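Long-range contacts in acyl-CoA dehydrogenase FadE3 (Mycobacterium smegmatis, PDB 4IV6), which belongs to the acyl-CoA dehydrogenase family of flavoproteins and binds dihydroflavine-adenine dinucleotide in a tetramer of four identical chains: residues T127-G132 against S154-S159; Y296-L301 against K323-E328. All coordinates share one frame; numbering follows the deposited sequence.

Contacts 1 and 2 are both largely buried, yet they belong to different parts of the acyl-CoA dehydrogenase fold and share no helix or strand. Contact 1 lies in the middle domain, where a loop rests on a strand; contact 2 pairs two long helices of the C-terminal domain. Their centres are 27 Å apart, and the nearest atoms remain about 11 Å from each other. The chemistry follows the setting: in 127-132 against 154-159 a salt bridge, a backbone bond and a row of bonds to the flavin dominate, while 296-301 against 323-328 has no hydrogen bond across it and relies on one phenylalanine among small and branched aliphatic side chains. Other subunits border both.

Contact 1: residues T127-G132 against S154-S159; sequences TEPGGG and SKTWIS. With FDA (dihydroflavine-adenine dinucleotide), chain D.
E128 and K155 both start with CG anti to the carbonyl carbon (chi1 -59° and -62°), and each chain then bends at chi2, which brings the two charged ends together. K155 NZ meets E128 OE2 at 2.7 Å on the anti lone pair of that oxygen, a salt bridge; T140 OG1 also bonds this oxygen, and NZ bonds the carbonyls of L126 and M170. Water 1 donates a hydrogen bond to E128 OE1 and also bonds S154 OG, tying the glutamate to the strand. T156 N donates to T127 O at 3.0 Å, from above the carbonyl plane. P129 O accepts hydrogen bonds from R271 NH1 and Y344 OH of the second subunit. T127 serves the flavin: its N donates to FDA O2 at 2.9 Å, and its OG1 accepts from FDA N1 at 2.8 Å. S159 N donates to FDA O4 and G132 N to the phosphate oxygen O1P, while FDA C8M lies 3.7 Å over one face of the W157 ring. Loop 127-132, with its type I turn, lies against strand 148-159, which pairs with strand 211-216, W157 and I158 both facing C212 in a G1 beta bulge, and packs I158 on strand 122-125.

Contact 2: residues Y296-L301 against K323-E328; sequences YAARSL and KLFASE
F325 reaches across from helix 316-340 to helix 282-310 and carries most of the contact with A297, A298 and L301. Its CG stands anti to the backbone N (chi1 -169°), which carries the ring across to the A297 and A298 flank of helix 282-310. Starting at the root, F325 CB meets L301 CD1 at 3.9 Å, and the same methyl is 4.2 Å from F325 CG, the two side chains crossing obliquely. One step out, F325 CD2 packs on the methyl of A298, with A298 CB 3.6 Å away. F325 CE2 follows along the backbone of the same residue and comes to 3.6 Å from A298 N, which lies at the ring edge, near its plane. CE2 is also the ring atom nearest A297, with A297 CB 3.9 Å from F325 CE2, while the tip, F325 CZ, lies slightly farther from that methyl, at 4.1 Å. With alanine on both helices the CA atoms of A298 and A326 are 5.3 Å apart, and A298 CB faces A326 CA. A326 also packs on A253 and T254 of helix 234-270, so a third helix lies against this pair.

F325 and L301 also pack against F325 and Y296 of the third subunit, so the helix pair borders a subunit interface. Antiparallel at 152°, with axes 9.2 Å apart, the two segments form part of the C-terminal helical bundle characteristic of acyl-CoA dehydrogenases.

Contact 1: residues T127-G132 against S154-S159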
ATOM      1  N   THR B 127      28.972   2.634 -12.399  1.00 13.38           N
ATOM      2  CA  THR B 127      28.941   2.098 -11.052  1.00 13.13           C
ATOM      3  C   THR B 127      30.291   1.578 -10.593  1.00 13.00           C
ATOM      4  O   THR B 127      30.976   0.865 -11.316  1.00 12.82           O
ATOM      5  CB  THR B 127      27.851   1.020 -10.948  1.00 13.09           C
ATOM      6  OG1 THR B 127      26.577   1.627 -11.247  1.00 13.00           O
ATOM      7  CG2 THR B 127      27.805   0.389  -9.567  1.00 12.86           C
ATOM      8  N   GLU B 128      30.661   1.965  -9.375  1.00 13.05           N
ATOM      9  CA  GLU B 128      31.871   1.496  -8.738  1.00 13.36           C
ATOM     10  C   GLU B 128      31.527   0.563  -7.583  1.00 13.70           C
ATOM     11  O   GLU B 128      30.455   0.689  -7.008  1.00 13.59           O
ATOM     12  CB  GLU B 128      32.677   2.690  -8.201  1.00 13.70           C
ATOM     13  CG  GLU B 128      33.076   3.694  -9.274  1.00 13.88           C
ATOM     14  CD  GLU B 128      34.567   3.984  -9.386  1.00 13.75           C
ATOM     15  OE1 GLU B 128      35.311   3.815  -8.392  1.00 13.48           O
ATOM     16  OE2 GLU B 128      34.960   4.448 -10.476  1.00 13.35           O
ATOM     17  N   PRO B 129      32.444  -0.336  -7.193  1.00 14.24           N
ATOM     18  CA  PRO B 129      32.163  -1.189  -6.023  1.00 14.50           C
ATOM     19  C   PRO B 129      31.797  -0.376  -4.778  1.00 14.47           C
ATOM     20  O   PRO B 129      30.931  -0.796  -4.008  1.00 14.47           O
ATOM     21  CB  PRO B 129      33.480  -1.964  -5.802  1.00 15.28           C
ATOM     22  CG  PRO B 129      34.240  -1.822  -7.050  1.00 15.13           C
ATOM     23  CD  PRO B 129      33.739  -0.647  -7.813  1.00 14.69           C
ATOM     24  N   GLY B 130      32.440   0.776  -4.605  1.00 14.10           N
ATOM     25  CA  GLY B 130      32.188   1.667  -3.458  1.00 14.75           C
ATOM     26  C   GLY B 130      30.896   2.478  -3.521  1.00 14.55           C
ATOM     27  O   GLY B 130      30.501   3.093  -2.523  1.00 15.32           O
ATOM     28  N   GLY B 131      30.233   2.462  -4.670  1.00 13.88           N
ATOM     29  CA  GLY B 131      28.924   3.140  -4.845  1.00 13.80           C
ATOM     30  C   GLY B 131      28.488   3.346  -6.296  1.00 13.61           C
ATOM     31  O   GLY B 131      29.254   3.821  -7.173  1.00 13.53           O
ATOM     32  N   GLY B 132      27.230   3.047  -6.561  1.00 13.81           N
ATOM     33  CA  GLY B 132      26.606   3.425  -7.804  1.00 13.97           C
ATOM     34  C   GLY B 132      25.767   4.682  -7.708  1.00 14.68           C
ATOM     35  O   GLY B 132      25.498   5.324  -8.733  1.00 14.94           O
ATOM     36  N   SER B 154      38.328   0.727 -10.794  1.00 13.64           N
ATOM     37  CA  SER B 154      37.410  -0.406 -10.980  1.00 13.90           C
ATOM     38  C   SER B 154      35.962   0.054 -11.101  1.00 13.43           C
ATOM     39  O   SER B 154      35.591   1.091 -10.556  1.00 13.40           O
ATOM     40  CB  SER B 154      37.525  -1.431  -9.862  1.00 14.38           C
ATOM     41  OG  SER B 154      37.110  -0.847  -8.634  1.00 15.24           O
ATOM     42  N   LYS B 155      35.183  -0.744 -11.824  1.00 13.08           N
ATOM     43  CA  LYS B 155      33.725  -0.582 -11.948  1.00 12.88           C
ATOM     44  C   LYS B 155      33.103  -1.938 -11.647  1.00 13.06           C
ATOM     45  O   LYS B 155      33.770  -2.958 -11.714  1.00 13.46           O
ATOM     46  CB  LYS B 155      33.341  -0.146 -13.356  1.00 12.48           C
ATOM     47  CG  LYS B 155      33.892   1.200 -13.824  1.00 12.07           C
ATOM     48  CD  LYS B 155      33.417   2.363 -12.970  1.00 11.84           C
ATOM     49  CE  LYS B 155      33.745   3.703 -13.597  1.00 11.86           C
ATOM     50  NZ  LYS B 155      33.401   4.812 -12.680  1.00 12.04           N
ATOM     51  N   THR B 156      31.831  -1.962 -11.300  1.00 13.12           N
ATOM     52  CA  THR B 156      31.157  -3.228 -11.158  1.00 13.53           C
ATOM     53  C   THR B 156      29.696  -3.128 -11.554  1.00 13.89           C
ATOM     54  O   THR B 156      29.171  -2.027 -11.766  1.00 13.47           O
ATOM     55  CB  THR B 156      31.306  -3.797  -9.757  1.00 14.11           C
ATOM     56  OG1 THR B 156      31.000  -5.196  -9.780  1.00 14.71           O
ATOM     57  CG2 THR B 156      30.399  -3.069  -8.753  1.00 13.84           C
ATOM     58  N   TRP B 157      29.074  -4.296 -11.678  1.00 14.70           N
ATOM     59  CA  TRP B 157      27.723  -4.459 -12.219  1.00 15.29           C
ATOM     60  C   TRP B 157      27.595  -3.929 -13.631  1.00 15.32           C
ATOM     61  O   TRP B 157      26.528  -3.444 -14.016  1.00 16.03           O
ATOM     62  CB  TRP B 157      26.659  -3.777 -11.315  1.00 15.54           C
ATOM     63  CG  TRP B 157      26.413  -4.458 -10.039  1.00 16.17           C
ATOM     64  CD1 TRP B 157      26.582  -3.935  -8.777  1.00 16.30           C
ATOM     65  CD2 TRP B 157      25.911  -5.787  -9.857  1.00 17.31           C
ATOM     66  NE1 TRP B 157      26.243  -4.868  -7.832  1.00 16.82           N
ATOM     67  CE2 TRP B 157      25.815  -6.010  -8.468  1.00 17.85           C
ATOM     68  CE3 TRP B 157      25.547  -6.816 -10.731  1.00 18.32           C
ATOM     69  CZ2 TRP B 157      25.393  -7.231  -7.942  1.00 18.76           C
ATOM     70  CZ3 TRP B 157      25.109  -8.027 -10.211  1.00 19.19           C
ATOM     71  CH2 TRP B 157      25.031  -8.222  -8.832  1.00 19.57           C
ATOM     72  N   ILE B 158      28.640  -4.045 -14.439  1.00 14.89           N
ATOM     73  CA  ILE B 158      28.567  -3.488 -15.779  1.00 14.78           C
ATOM     74  C   ILE B 158      27.969  -4.508 -16.740  1.00 15.91           C
ATOM     75  O   ILE B 158      28.579  -5.535 -17.040  1.00 15.98           O
ATOM     76  CB  ILE B 158      29.932  -2.961 -16.262  1.00 14.16           C
ATOM     77  CG1 ILE B 158      30.492  -1.923 -15.261  1.00 13.27           C
ATOM     78  CG2 ILE B 158      29.809  -2.375 -17.678  1.00 14.43           C
ATOM     79  CD1 ILE B 158      29.476  -0.869 -14.811  1.00 13.21           C
ATOM     80  N   SER B 159      26.750  -4.225 -17.196  1.00 13.97           N
ATOM     81  CA  SER B 159      26.029  -5.145 -18.060  1.00 14.95           C
ATOM     82  C   SER B 159      26.648  -5.221 -19.454  1.00 14.88           C
ATOM     83  O   SER B 159      27.127  -4.231 -20.006  1.00 14.40           O
ATOM     84  CB  SER B 159      24.564  -4.736 -18.169  1.00 15.54           C
ATOM     85  OG  SER B 159      23.943  -4.821 -16.884  1.00 16.60           O
TER
HETATM   86  PA  FDA D 401      24.054   2.309  -2.976  1.00 14.23           P
HETATM   87  O1A FDA D 401      24.308   3.636  -3.646  1.00 15.33           O
HETATM   88  O2A FDA D 401      25.115   1.669  -2.124  1.00 14.80           O
HETATM   89  O5B FDA D 401      22.706   2.446  -2.123  1.00 14.37           O
HETATM   90  C5B FDA D 401      22.260   1.438  -1.186  1.00 13.47           C
HETATM   91  C4B FDA D 401      20.893   1.856  -0.618  1.00 13.23           C
HETATM   92  O4B FDA D 401      20.941   3.184  -0.061  1.00 12.66           O
HETATM   93  C3B FDA D 401      19.824   1.925  -1.687  1.00 12.76           C
HETATM   94  O3B FDA D 401      18.537   1.664  -1.085  1.00 12.39           O
HETATM   95  C2B FDA D 401      19.938   3.359  -2.158  1.00 12.90           C
HETATM   96  O2B FDA D 401      18.771   3.869  -2.797  1.00 12.76           O
HETATM   97  C1B FDA D 401      20.133   4.058  -0.833  1.00 12.61           C
HETATM   98  N9A FDA D 401      20.778   5.393  -0.956  1.00 13.42           N
HETATM   99  C8A FDA D 401      22.071   5.616  -1.279  1.00 12.79           C
HETATM  100  N7A FDA D 401      22.337   6.937  -1.254  1.00 13.20           N
HETATM  101  C5A FDA D 401      21.184   7.563  -0.919  1.00 13.13           C
HETATM  102  C6A FDA D 401      20.751   8.937  -0.721  1.00 13.43           C
HETATM  103  N6A FDA D 401      21.630   9.928  -0.883  1.00 14.22           N
HETATM  104  N1A FDA D 401      19.471   9.203  -0.382  1.00 13.64           N
HETATM  105  C2A FDA D 401      18.595   8.204  -0.187  1.00 13.53           C
HETATM  106  N3A FDA D 401      18.913   6.902  -0.357  1.00 12.71           N
HETATM  107  C4A FDA D 401      20.168   6.542  -0.696  1.00 12.82           C
HETATM  108  N1  FDA D 401      25.684   0.200 -13.467  1.00 15.09           N
HETATM  109  C2  FDA D 401      26.362   0.610 -14.535  1.00 14.85           C
HETATM  110  O2  FDA D 401      27.126   1.588 -14.425  1.00 14.29           O
HETATM  111  N3  FDA D 401      26.249   0.002 -15.729  1.00 15.31           N
HETATM  112  C4  FDA D 401      25.477  -1.061 -15.955  1.00 15.19           C
HETATM  113  O4  FDA D 401      25.433  -1.611 -17.089  1.00 14.92           O
HETATM  114  C4X FDA D 401      24.668  -1.561 -14.826  1.00 14.68           C
HETATM  115  N5  FDA D 401      23.869  -2.645 -14.914  1.00 14.90           N
HETATM  116  C5X FDA D 401      23.506  -3.301 -13.782  1.00 13.83           C
HETATM  117  C6  FDA D 401      23.053  -4.624 -13.821  1.00 13.99           C
HETATM  118  C7  FDA D 401      22.643  -5.290 -12.666  1.00 14.41           C
HETATM  119  C7M FDA D 401      22.190  -6.726 -12.719  1.00 14.88           C
HETATM  120  C8  FDA D 401      22.663  -4.613 -11.430  1.00 14.87           C
HETATM  121  C8M FDA D 401      22.233  -5.242 -10.125  1.00 15.57           C
HETATM  122  C9  FDA D 401      23.120  -3.305 -11.390  1.00 14.53           C
HETATM  123  C9A FDA D 401      23.560  -2.645 -12.548  1.00 14.02           C
HETATM  124  N10 FDA D 401      24.052  -1.326 -12.455  1.00 14.95           N
HETATM  125  C10 FDA D 401      24.844  -0.868 -13.531  1.00 14.81           C
HETATM  126  C1' FDA D 401      24.429  -0.850 -11.119  1.00 15.16           C
HETATM  127  C2' FDA D 401      23.266  -0.044 -10.582  1.00 17.03           C
HETATM  128  O2' FDA D 401      23.085   1.161 -11.327  1.00 16.09           O
HETATM  129  C3' FDA D 401      23.529   0.253  -9.106  1.00 18.50           C
HETATM  130  O3' FDA D 401      23.269  -0.938  -8.369  1.00 21.52           O
HETATM  131  C4' FDA D 401      22.670   1.366  -8.553  1.00 19.76           C
HETATM  132  O4' FDA D 401      23.297   2.586  -8.983  1.00 21.66           O
HETATM  133  C5' FDA D 401      22.654   1.371  -7.014  1.00 19.48           C
HETATM  134  O5' FDA D 401      23.986   1.317  -6.553  1.00 18.68           O
HETATM  135  P   FDA D 401      24.474   0.620  -5.218  1.00 18.24           P
HETATM  136  O1P FDA D 401      25.921   1.058  -5.112  1.00 17.93           O
HETATM  137  O2P FDA D 401      24.159  -0.836  -5.275  1.00 21.26           O
HETATM  138  O3P FDA D 401      23.527   1.306  -4.107  1.00 16.43           O
HETATM  139  O   HOH W   1      36.782   1.697  -7.734  1.00 17.59           O

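Contact 2: residues Y296-L301 against K323-E328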
ATOM      1  N   TYR B 296      -2.238  -0.047 -17.389  1.00 12.97           N
ATOM      2  CA  TYR B 296      -2.732   0.990 -18.303  1.00 13.30           C
ATOM      3  C   TYR B 296      -2.195   2.351 -17.876  1.00 12.99           C
ATOM      4  O   TYR B 296      -1.729   3.134 -18.718  1.00 13.75           O
ATOM      5  CB  TYR B 296      -4.267   0.990 -18.299  1.00 14.08           C
ATOM      6  CG  TYR B 296      -4.964   1.963 -19.239  1.00 15.08           C
ATOM      7  CD1 TYR B 296      -4.370   2.409 -20.414  1.00 15.56           C
ATOM      8  CD2 TYR B 296      -6.270   2.389 -18.967  1.00 15.87           C
ATOM      9  CE1 TYR B 296      -5.046   3.267 -21.278  1.00 16.37           C
ATOM     10  CE2 TYR B 296      -6.940   3.246 -19.816  1.00 16.61           C
ATOM     11  CZ  TYR B 296      -6.321   3.700 -20.961  1.00 16.98           C
ATOM     12  OH  TYR B 296      -7.007   4.556 -21.804  1.00 18.23           O
ATOM     13  N   ALA B 297      -2.220   2.634 -16.579  1.00 12.55           N
ATOM     14  CA  ALA B 297      -1.655   3.912 -16.078  1.00 12.53           C
ATOM     15  C   ALA B 297      -0.181   4.049 -16.435  1.00 12.22           C
ATOM     16  O   ALA B 297       0.282   5.094 -16.905  1.00 12.30           O
ATOM     17  CB  ALA B 297      -1.852   4.033 -14.560  1.00 12.68           C
ATOM     18  N   ALA B 298       0.566   2.974 -16.227  1.00 11.93           N
ATOM     19  CA  ALA B 298       1.997   3.002 -16.434  1.00 11.77           C
ATOM     20  C   ALA B 298       2.351   3.137 -17.891  1.00 11.96           C
ATOM     21  O   ALA B 298       3.282   3.904 -18.240  1.00 11.97           O
ATOM     22  CB  ALA B 298       2.624   1.770 -15.826  1.00 11.77           C
ATOM     23  N   ARG B 299       1.620   2.431 -18.772  1.00 12.21           N
ATOM     24  CA  ARG B 299       1.901   2.564 -20.206  1.00 12.54           C
ATOM     25  C   ARG B 299       1.494   3.960 -20.710  1.00 12.79           C
ATOM     26  O   ARG B 299       2.169   4.537 -21.558  1.00 12.42           O
ATOM     27  CB  ARG B 299       1.222   1.461 -21.019  1.00 13.23           C
ATOM     28  CG  ARG B 299       1.702   0.045 -20.677  1.00 13.38           C
ATOM     29  CD  ARG B 299       1.127  -0.964 -21.674  1.00 14.11           C
ATOM     30  NE  ARG B 299       1.867  -0.874 -22.916  1.00 14.79           N
ATOM     31  CZ  ARG B 299       1.451  -0.330 -24.064  1.00 16.15           C
ATOM     32  NH1 ARG B 299       0.245   0.180 -24.176  1.00 16.85           N
ATOM     33  NH2 ARG B 299       2.277  -0.310 -25.121  1.00 16.30           N
ATOM     34  N   SER B 300       0.402   4.509 -20.172  1.00 13.27           N
ATOM     35  CA  SER B 300      -0.047   5.837 -20.583  1.00 13.76           C
ATOM     36  C   SER B 300       0.991   6.886 -20.224  1.00 13.78           C
ATOM     37  O   SER B 300       1.347   7.752 -21.048  1.00 13.86           O
ATOM     38  CB  SER B 300      -1.394   6.216 -19.963  1.00 14.57           C
ATOM     39  OG  SER B 300      -2.443   5.365 -20.409  1.00 14.98           O
ATOM     40  N   LEU B 301       1.515   6.784 -19.011  1.00 13.60           N
ATOM     41  CA  LEU B 301       2.575   7.673 -18.555  1.00 13.81           C
ATOM     42  C   LEU B 301       3.838   7.545 -19.444  1.00 13.57           C
ATOM     43  O   LEU B 301       4.361   8.545 -19.954  1.00 13.59           O
ATOM     44  CB  LEU B 301       2.882   7.406 -17.066  1.00 13.76           C
ATOM     45  CG  LEU B 301       3.702   8.445 -16.281  1.00 14.25           C
ATOM     46  CD1 LEU B 301       3.802   8.030 -14.814  1.00 14.39           C
ATOM     47  CD2 LEU B 301       5.090   8.599 -16.837  1.00 14.30           C
ATOM     48  N   LYS B 323      10.021   5.845 -15.155  1.00 12.50           N
ATOM     49  CA  LYS B 323      10.851   4.753 -14.634  1.00 12.51           C
ATOM     50  C   LYS B 323      10.391   4.331 -13.245  1.00 11.97           C
ATOM     51  O   LYS B 323      10.271   3.153 -12.949  1.00 11.74           O
ATOM     52  CB  LYS B 323      12.318   5.192 -14.644  1.00 13.01           C
ATOM     53  CG  LYS B 323      13.341   4.105 -14.309  1.00 13.67           C
ATOM     54  CD  LYS B 323      13.543   3.937 -12.806  1.00 14.13           C
ATOM     55  CE  LYS B 323      14.812   3.125 -12.546  1.00 15.03           C
ATOM     56  NZ  LYS B 323      15.063   2.922 -11.113  1.00 15.41           N
ATOM     57  N   LEU B 324      10.174   5.312 -12.373  1.00 11.62           N
ATOM     58  CA  LEU B 324       9.735   5.057 -11.005  1.00 11.41           C
ATOM     59  C   LEU B 324       8.375   4.359 -10.992  1.00 11.21           C
ATOM     60  O   LEU B 324       8.218   3.304 -10.374  1.00 11.03           O
ATOM     61  CB  LEU B 324       9.634   6.371 -10.224  1.00 11.45           C
ATOM     62  CG  LEU B 324       9.115   6.282  -8.772  1.00 11.64           C
ATOM     63  CD1 LEU B 324      10.079   5.477  -7.917  1.00 11.69           C
ATOM     64  CD2 LEU B 324       8.956   7.679  -8.238  1.00 11.81           C
ATOM     65  N   PHE B 325       7.399   4.924 -11.695  1.00 11.17           N
ATOM     66  CA  PHE B 325       6.072   4.353 -11.671  1.00 11.14           C
ATOM     67  C   PHE B 325       6.030   2.955 -12.301  1.00 11.19           C
ATOM     68  O   PHE B 325       5.405   2.035 -11.758  1.00 10.61           O
ATOM     69  CB  PHE B 325       5.065   5.263 -12.368  1.00 11.53           C
ATOM     70  CG  PHE B 325       3.641   4.841 -12.140  1.00 11.89           C
ATOM     71  CD1 PHE B 325       3.003   5.153 -10.949  1.00 11.93           C
ATOM     72  CD2 PHE B 325       2.958   4.096 -13.088  1.00 12.13           C
ATOM     73  CE1 PHE B 325       1.686   4.748 -10.722  1.00 12.06           C
ATOM     74  CE2 PHE B 325       1.648   3.674 -12.859  1.00 12.33           C
ATOM     75  CZ  PHE B 325       1.022   4.002 -11.681  1.00 12.29           C
ATOM     76  N   ALA B 326       6.650   2.805 -13.470  1.00 11.31           N
ATOM     77  CA  ALA B 326       6.553   1.540 -14.172  1.00 11.73           C
ATOM     78  C   ALA B 326       7.260   0.411 -13.408  1.00 11.83           C
ATOM     79  O   ALA B 326       6.770  -0.715 -13.367  1.00 12.09           O
ATOM     80  CB  ALA B 326       7.131   1.647 -15.595  1.00 12.04           C
ATOM     81  N   SER B 327       8.438   0.688 -12.873  1.00 12.24           N
ATOM     82  CA  SER B 327       9.206  -0.323 -12.142  1.00 12.43           C
ATOM     83  C   SER B 327       8.492  -0.791 -10.858  1.00 12.27           C
ATOM     84  O   SER B 327       8.464  -2.012 -10.571  1.00 12.14           O
ATOM     85  CB  SER B 327      10.616   0.181 -11.829  1.00 12.88           C
ATOM     86  OG  SER B 327      10.629   1.271 -10.939  1.00 13.21           O
ATOM     87  N   GLU B 328       7.898   0.142 -10.112  1.00 12.28           N
ATOM     88  CA  GLU B 328       7.141  -0.225  -8.901  1.00 12.52           C
ATOM     89  C   GLU B 328       5.894  -1.017  -9.313  1.00 12.75           C
ATOM     90  O   GLU B 328       5.563  -2.047  -8.699  1.00 12.31           O
ATOM     91  CB  GLU B 328       6.735   1.013  -8.099  1.00 12.72           C
ATOM     92  CG  GLU B 328       7.890   1.742  -7.462  1.00 12.88           C
ATOM     93  CD  GLU B 328       8.619   0.927  -6.406  1.00 13.33           C
ATOM     94  OE1 GLU B 328       7.996   0.099  -5.731  1.00 13.70           O
ATOM     95  OE2 GLU B 328       9.829   1.115  -6.217  1.00 12.97           O
TER